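Local coordinates for mandelate racemase/muconate lactonizing protein (PDB 3V5C), which probably catalyses the dehydration of galacturonate as a magnesium-binding member of the enolase superfamily, at residues A90-L93 against Q94-P98; T375-I378 against N379-G382. The protein carries 1 engineered substitution. All blocks are in the same frame, centred on the assembly; numbering follows the deposited sequence. Where two conformers were deposited one is given.

Interaction 1. Residues A90-L93 against Q94-P98; sequences AYRL and QLEYP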
loop_
_atom_site.group_PDB
_atom_site.type_symbol
_atom_site.label_atom_id
_atom_site.label_comp_id
_atom_site.label_asym_id
_atom_site.label_seq_id
_atom_site.Cartn_x
_atom_site.Cartn_y
_atom_site.Cartn_z
ATOM N N ALA A 90 13.852 15.916 -4.393
ATOM C CA ALA A 90 13.756 16.799 -3.230
ATOM C C ALA A 90 12.325 17.148 -2.818
ATOM O O ALA A 90 12.101 17.582 -1.688
ATOM C CB ALA A 90 14.560 18.078 -3.474
ATOM N N TYR A 91 11.367 16.949 -3.719
ATOM C CA TYR A 91 9.983 17.371 -3.468
ATOM C C TYR A 91 9.005 16.215 -3.285
ATOM O O TYR A 91 7.820 16.431 -2.988
ATOM C CB TYR A 91 9.455 18.235 -4.621
ATOM C CG TYR A 91 10.267 19.474 -4.913
ATOM C CD1 TYR A 91 10.203 20.579 -4.071
ATOM C CD2 TYR A 91 11.072 19.546 -6.032
ATOM C CE1 TYR A 91 10.938 21.722 -4.335
ATOM C CE2 TYR A 91 11.815 20.686 -6.302
ATOM C CZ TYR A 91 11.739 21.770 -5.447
ATOM O OH TYR A 91 12.475 22.915 -5.702
ATOM N N ARG A 92 9.484 14.992 -3.486
ATOM C CA ARG A 92 8.576 13.851 -3.615
ATOM C C ARG A 92 7.764 13.544 -2.360
ATOM O O ARG A 92 6.535 13.573 -2.399
ATOM C CB ARG A 92 9.352 12.613 -4.053
ATOM C CG ARG A 92 9.864 12.733 -5.471
ATOM C CD ARG A 92 10.685 11.532 -5.898
ATOM N NE ARG A 92 11.136 11.721 -7.272
ATOM C CZ ARG A 92 11.679 10.771 -8.020
ATOM N NH1 ARG A 92 11.872 9.550 -7.520
ATOM N NH2 ARG A 92 12.050 11.047 -9.270
ATOM N N LEU A 93 8.440 13.251 -1.255
ATOM C CA LEU A 93 7.734 12.839 -0.041
ATOM C C LEU A 93 6.810 13.949 0.474
ATOM O O LEU A 93 5.728 13.675 1.009
ATOM C CB LEU A 93 8.714 12.435 1.052
ATOM C CG LEU A 93 9.721 11.345 0.681
ATOM C CD1 LEU A 93 10.714 11.130 1.819
ATOM C CD2 LEU A 93 8.994 10.039 0.274
ATOM N N GLN A 94 7.242 15.193 0.302
ATOM C CA GLN A 94 6.539 16.339 0.853
ATOM C C GLN A 94 5.357 16.759 -0.012
ATOM O O GLN A 94 4.310 17.139 0.507
ATOM C CB GLN A 94 7.499 17.523 0.961
ATOM C CG GLN A 94 8.640 17.327 1.951
ATOM C CD GLN A 94 9.837 16.582 1.369
ATOM O OE1 GLN A 94 9.876 16.241 0.179
ATOM N NE2 GLN A 94 10.824 16.321 2.221
ATOM N N LEU A 95 5.518 16.679 -1.334
ATOM C CA LEU A 95 4.538 17.316 -2.207
ATOM C C LEU A 95 4.035 16.537 -3.420
ATOM O O LEU A 95 3.168 17.040 -4.139
ATOM C CB LEU A 95 5.085 18.678 -2.690
ATOM C CG LEU A 95 5.282 19.792 -1.667
ATOM C CD1 LEU A 95 5.912 21.009 -2.385
ATOM C CD2 LEU A 95 3.968 20.144 -1.001
ATOM N N GLU A 96 4.522 15.329 -3.660
ATOM C CA GLU A 96 4.122 14.649 -4.894
ATOM C C GLU A 96 2.611 14.444 -4.928
ATOM O O GLU A 96 1.979 14.569 -5.975
ATOM C CB GLU A 96 4.825 13.309 -5.099
ATOM C CG GLU A 96 4.492 12.226 -4.085
ATOM C CD GLU A 96 5.350 10.992 -4.290
ATOM O OE1 GLU A 96 5.339 10.142 -3.398
ATOM O OE2 GLU A 96 6.019 10.888 -5.344
ATOM N N TYR A 97 2.027 14.107 -3.787
ATOM C CA TYR A 97 0.608 13.815 -3.802
ATOM C C TYR A 97 -0.251 15.067 -3.992
ATOM O O TYR A 97 -1.084 15.103 -4.888
ATOM C CB TYR A 97 0.181 12.949 -2.595
ATOM C CG TYR A 97 0.629 11.503 -2.730
ATOM C CD1 TYR A 97 0.110 10.693 -3.740
ATOM C CD2 TYR A 97 1.586 10.941 -1.877
ATOM C CE1 TYR A 97 0.486 9.380 -3.908
ATOM C CE2 TYR A 97 1.964 9.600 -2.032
ATOM C CZ TYR A 97 1.416 8.836 -3.069
ATOM O OH TYR A 97 1.757 7.512 -3.252
ATOM N N PRO A 98 -0.050 16.102 -3.160
ATOM C CA PRO A 98 -0.787 17.337 -3.474
ATOM C C PRO A 98 -0.527 17.858 -4.904
ATOM O O PRO A 98 -1.445 18.407 -5.519
ATOM C CB PRO A 98 -0.260 18.347 -2.442
ATOM C CG PRO A 98 0.361 17.498 -1.335
ATOM C CD PRO A 98 0.819 16.220 -1.971
HETATM O O HOH W 1 3.399 14.015 -1.209
HETATM O O HOH W 2 11.391 14.183 -0.956
#
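Tyr91 and Arg92 meet Leu95 and Glu96 across the first turn of helix 92-107. Two backbone hydrogen bonds form it. Leu95 N donates to Tyr91 O at 2.8 Å, and Glu96 N donates to Arg92 O at 3.0 Å. The second is the straighter, with an N-H...O angle of 156°.

Water 1 accepts from Tyr97 N at 2.9 Å and can donate to Leu93 O, in place of a direct backbone bond. Pro98 has no N-H to give, and the helix is kinked here. Water 2 accepts from Leu93 N and can donate to Gln94 OE1 at 2.8 Å. Other acceptors compete for the protons of both waters. Gln94 bends at chi2 (85°) and brings its amide back to the start of the helix. Its NE2 goes to His63 O.

The tightest side-chain packing is at Glu96. Its CG sits between the backbone N and the carbonyl carbon (chi1 66°), only 3.0 Å from Arg92 O. OE1 and OE2 accept from Phe291 N and Thr292 N, at the start of helix 291-303. That helix end would probably favour the negative charge. Replacing Glu96 by alanine, which ends at CB, is likely to leave the Phe291 and Thr292 amides without their acceptors and open a gap beside Arg92 O. Arg92 NE donates to Leu87 O, and its NH2 forms a salt bridge with Glu296 of the same helix.

The arrangement is the first turn of an alpha-helix whose kink carries a bridging water, in the N-terminal capping domain, held against a helix of the barrel, consistent with the two-domain enolase fold.

Interaction 2. Residues T375-I378 against N379-G382; sequences TYLI and NRSG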
loop_
_atom_site.group_PDB
_atom_site.type_symbol
_atom_site.label_atom_id
_atom_site.label_comp_id
_atom_site.label_asym_id
_atom_site.label_seq_id
_atom_site.Cartn_x
_atom_site.Cartn_y
_atom_site.Cartn_z
ATOM N N THR A 375 -9.103 23.265 7.182
ATOM C CA THR A 375 -8.693 24.598 7.615
ATOM C C THR A 375 -8.641 24.704 9.147
ATOM O O THR A 375 -7.681 25.224 9.708
ATOM C CB THR A 375 -9.599 25.679 7.027
ATOM O OG1 THR A 375 -9.372 25.745 5.616
ATOM C CG2 THR A 375 -9.277 27.033 7.631
ATOM N N TYR A 376 -9.664 24.183 9.812
ATOM C CA TYR A 376 -9.674 24.155 11.268
ATOM C C TYR A 376 -8.465 23.412 11.839
ATOM O O TYR A 376 -7.825 23.889 12.774
ATOM C CB TYR A 376 -10.970 23.517 11.781
ATOM C CG TYR A 376 -10.957 23.264 13.274
ATOM C CD1 TYR A 376 -11.153 24.299 14.173
ATOM C CD2 TYR A 376 -10.720 21.992 13.779
ATOM C CE1 TYR A 376 -11.143 24.077 15.541
ATOM C CE2 TYR A 376 -10.714 21.753 15.147
ATOM C CZ TYR A 376 -10.929 22.805 16.025
ATOM O OH TYR A 376 -10.916 22.584 17.388
ATOM N N LEU A 377 -8.172 22.239 11.280
ATOM C CA LEU A 377 -7.045 21.439 11.739
ATOM C C LEU A 377 -5.687 22.099 11.466
ATOM O O LEU A 377 -4.766 21.997 12.278
ATOM C CB LEU A 377 -7.091 20.055 11.092
ATOM C CG LEU A 377 -8.277 19.221 11.600
ATOM C CD1 LEU A 377 -8.378 17.880 10.871
ATOM C CD2 LEU A 377 -8.205 19.006 13.106
ATOM N N ILE A 378 -5.564 22.759 10.321
ATOM C CA ILE A 378 -4.346 23.492 9.985
ATOM C C ILE A 378 -4.110 24.559 11.056
ATOM O O ILE A 378 -3.015 24.705 11.604
ATOM C CB ILE A 378 -4.485 24.193 8.610
ATOM C CG1 ILE A 378 -4.487 23.161 7.481
ATOM C CG2 ILE A 378 -3.356 25.198 8.397
ATOM C CD1 ILE A 378 -5.032 23.704 6.133
ATOM N N ASN A 379 -5.170 25.287 11.371
ATOM C CA ASN A 379 -5.039 26.419 12.257
ATOM C C ASN A 379 -4.845 26.012 13.715
ATOM O O ASN A 379 -4.110 26.660 14.458
ATOM C CB ASN A 379 -6.226 27.355 12.050
ATOM C CG ASN A 379 -5.985 28.339 10.915
ATOM O OD1 ASN A 379 -5.555 29.464 11.151
ATOM N ND2 ASN A 379 -6.234 27.914 9.684
ATOM N N ARG A 380 -5.497 24.929 14.113
ATOM C CA ARG A 380 -5.401 24.460 15.482
ATOM C C ARG A 380 -4.046 23.827 15.765
ATOM O O ARG A 380 -3.350 24.217 16.700
ATOM C CB ARG A 380 -6.501 23.443 15.772
ATOM C CG ARG A 380 -6.486 22.942 17.201
ATOM C CD ARG A 380 -7.472 21.801 17.370
ATOM N NE ARG A 380 -7.162 20.695 16.473
ATOM C CZ ARG A 380 -6.493 19.606 16.838
ATOM N NH1 ARG A 380 -6.068 19.474 18.088
ATOM N NH2 ARG A 380 -6.256 18.646 15.958
ATOM N N SER A 381 -3.680 22.850 14.942
ATOM C CA SER A 381 -2.516 22.019 15.215
ATOM C C SER A 381 -1.472 21.962 14.098
ATOM O O SER A 381 -0.344 21.513 14.318
ATOM C CB SER A 381 -2.967 20.596 15.533
ATOM O OG SER A 381 -3.728 20.567 16.722
ATOM N N GLY A 382 -1.855 22.381 12.901
ATOM C CA GLY A 382 -0.967 22.297 11.755
ATOM C C GLY A 382 -0.278 23.614 11.486
ATOM O O GLY A 382 0.024 24.364 12.417
#
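Thr375 and Tyr376 meet Asn379 and Arg380 in the last turns of helix 371-380, where the chain leaves its helical path at Ser381. This is the C-terminal end of an alpha-helix, where the last bonds include an i+5 bond beside the usual i+4 one.

In the backbone, Asn379 N donates to Thr375 O at 3.0 Å, and Arg380 N donates to Tyr376 O at 2.9 Å. Leu377 O accepts from both Ser381 N and Gly382 N. The bond from Ser381 N is the straighter. The one from Gly382 N spans five residues and lies in the carbonyl plane.

Leu377 and Ile378 rest on strand 14-30, with Ala20 beneath both. On the exposed side, Arg380 CB lies over one face of the Tyr376 ring. In the conformer described, one of two, Arg380 CG lies anti to the backbone N (chi1 -178°), which carries CD along the Tyr376 ring to 3.5 Å from its OH. The bend at chi3 then turns the guanidinium toward Leu377. Leu377 CD2 meets the edge of the guanidinium, 3.5 Å from Arg380 NH2. Ser381 CB lies over one guanidinium face. The Tyr376 ring and Arg380 guanidinium planes are 23° apart, and the two side chains cross obliquely.

Side-chain hydrogen bonds fix the other flank. Thr375 OG1 is bonded to Arg49 and to Asp371 O. Thr375 CG2 lies alongside the Asn379 amide, 3.8 Å from ND2. Asn379 ND2 donates to Thr375 O at 3.1 Å with an N-H...O angle of 163°, from the face of the carbonyl plane opposite to Asn379 N.

Interactions 1 and 2 are separate. Their centres are 20 Å apart and their nearest atoms about 11 Å apart, with no touch. The antiparallel sheet that includes strands 14-30 and 42-52 relates them. In interaction 1, Pro98 packs on Ala48 and Ile50. In interaction 2, Thr375 bonds Arg49, between those two along the strand, and Leu377 and Ile378 pack on strand 14-30. This alternation is consistent with helices on the two faces of one sheet. Interaction 1 also faces the barrel through helix 291-303, while interaction 2 is a surface contact. None of the residues in either belongs to the magnesium site at Glu238 and Asp261.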